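Local coordinates for protein carboxylesterase (Ferroplasma acidiphilum, PDB 3WJ2) that probably hydrolyses carboxylic ester bonds, as a carboxylesterase of the alpha/beta-hydrolase fold, at residues 241-246 with 269-274. Sequence-based numbering, arbitrary orientation.
Sequences PPAIMV and VRAVGI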
# COMPACT_ATOMS: atom_id res chain seq x y z
N PRO B 241 -13.54 -15.71 -20.85
CA PRO B 241 -12.41 -15.68 -21.76
C PRO B 241 -11.09 -15.24 -21.12
O PRO B 241 -11.09 -14.48 -20.16
CB PRO B 241 -12.80 -14.58 -22.77
CG PRO B 241 -14.34 -14.42 -22.65
CD PRO B 241 -14.54 -14.65 -21.13
N PRO B 242 -9.96 -15.75 -21.66
CA PRO B 242 -8.62 -15.34 -21.17
C PRO B 242 -8.61 -13.78 -21.14
O PRO B 242 -9.22 -13.16 -22.05
CB PRO B 242 -7.69 -15.89 -22.23
CG PRO B 242 -8.51 -17.11 -22.79
CD PRO B 242 -9.91 -16.69 -22.79
N ALA B 243 -7.94 -13.23 -20.14
CA ALA B 243 -7.98 -11.79 -19.94
C ALA B 243 -6.55 -11.22 -19.95
O ALA B 243 -5.55 -11.88 -19.51
CB ALA B 243 -8.60 -11.42 -18.61
N ILE B 244 -6.48 -9.97 -20.47
CA ILE B 244 -5.29 -9.10 -20.21
C ILE B 244 -5.87 -7.88 -19.48
O ILE B 244 -6.79 -7.21 -20.00
CB ILE B 244 -4.64 -8.67 -21.48
CG1 ILE B 244 -4.20 -9.87 -22.33
CG2 ILE B 244 -3.45 -7.69 -21.20
CD1 ILE B 244 -3.73 -9.46 -23.83
N MET B 245 -5.28 -7.55 -18.31
CA MET B 245 -5.75 -6.43 -17.47
C MET B 245 -4.59 -5.49 -17.30
O MET B 245 -3.49 -5.89 -16.95
CB MET B 245 -6.20 -6.86 -16.05
CG MET B 245 -6.49 -5.69 -15.14
SD MET B 245 -8.10 -4.90 -15.54
CE MET B 245 -9.31 -6.13 -14.84
N VAL B 246 -4.86 -4.20 -17.65
CA VAL B 246 -3.81 -3.16 -17.40
C VAL B 246 -4.42 -2.19 -16.43
O VAL B 246 -5.48 -1.63 -16.62
CB VAL B 246 -3.55 -2.40 -18.75
CG1 VAL B 246 -2.53 -1.28 -18.49
CG2 VAL B 246 -3.02 -3.45 -19.83
N VAL B 269 -9.49 -18.93 -14.75
CA VAL B 269 -9.49 -18.29 -16.08
C VAL B 269 -8.04 -17.77 -16.31
O VAL B 269 -7.50 -17.22 -15.36
CB VAL B 269 -10.42 -17.10 -16.01
CG1 VAL B 269 -10.41 -16.27 -17.31
CG2 VAL B 269 -11.92 -17.64 -15.75
N ARG B 270 -7.54 -17.98 -17.51
CA ARG B 270 -6.17 -17.46 -17.90
C ARG B 270 -6.23 -15.93 -17.78
O ARG B 270 -7.23 -15.35 -18.23
CB ARG B 270 -5.82 -17.80 -19.31
CG ARG B 270 -5.20 -19.17 -19.47
CD ARG B 270 -5.10 -19.43 -20.97
NE ARG B 270 -4.08 -18.58 -21.56
CZ ARG B 270 -4.00 -18.12 -22.81
NH1 ARG B 270 -4.92 -18.43 -23.76
NH2 ARG B 270 -2.95 -17.42 -23.15
N ALA B 271 -5.27 -15.34 -17.07
CA ALA B 271 -5.34 -13.85 -16.99
C ALA B 271 -3.94 -13.41 -16.69
O ALA B 271 -3.20 -14.05 -15.91
CB ALA B 271 -6.29 -13.39 -15.95
N VAL B 272 -3.54 -12.31 -17.33
CA VAL B 272 -2.30 -11.58 -16.98
C VAL B 272 -2.67 -10.20 -16.61
O VAL B 272 -3.53 -9.59 -17.28
CB VAL B 272 -1.29 -11.70 -18.20
CG1 VAL B 272 -1.86 -11.16 -19.57
CG2 VAL B 272 0.01 -10.94 -17.78
N GLY B 273 -2.12 -9.73 -15.50
CA GLY B 273 -2.43 -8.38 -15.06
C GLY B 273 -1.12 -7.61 -14.87
O GLY B 273 -0.21 -8.11 -14.18
N ILE B 274 -1.08 -6.37 -15.42
CA ILE B 274 0.12 -5.51 -15.17
C ILE B 274 -0.32 -4.16 -14.68
O ILE B 274 -1.32 -3.64 -15.20
CB ILE B 274 1.04 -5.37 -16.43
CG1 ILE B 274 0.19 -4.96 -17.62
CG2 ILE B 274 1.83 -6.70 -16.70
CD1 ILE B 274 1.06 -4.49 -18.82
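Val272 and Ile244 meet because Val272 holds CG1 between its backbone N and carbonyl carbon (chi1 57°), while Ile244 sets CG1 beside its own N, anti to the carbonyl carbon (chi1 -58°); the two CG1 atoms come within 3.8 Å. They sit at the starts of neighbouring parallel strands of the alpha/beta-hydrolase sheet, 243-248 and 271-280, the two strands of a beta-alpha-beta unit whose crossover contains helix 254-266. Four backbone hydrogen bonds join them: Ala243 N and Met245 N give theirs to Arg270 O and Val272 O, and Val272 N and Ile274 N return bonds to Ala243 O and Met245 O. Each of these carbonyls also receives a CA-H...O contact, such as that of Ala271 CA with Ala243 O at 3.2 Å.

The residues alternate between faces. Ile244, Val246, Val272 and Ile274 share one; their beta-branched side chains favour extended backbone and offer broad apolar surface, to helix 291-303 from Ile244 and Val246, to a second subunit from Val272 and Ile274. Here Val246 CG2 lies 4.2 Å from Ile274 CG1. On the other face Ala243 CB meets Ala271 CB at 4.0 Å, small enough for Ala243 to pack on Leu264 and Ala271 on Arg265 of the crossover helix. Gly273, without a side chain, pairs with Met245, whose chain bends at chi2 and chi3 and leads away to Tyr260 and Val261. The backbone of Gly273 also hydrogen-bonds to the second subunit, and Ile274 packs on Ile274 of that subunit.

At the strand entrance, Pro242 lacks an N-H but offers an apolar ring to Arg270, whose NE forms a salt bridge with Asp291 of the second subunit. Pro242 CB lies over one face of the guanidinium, and Pro242 CG is 3.9 Å from Arg270 NH1.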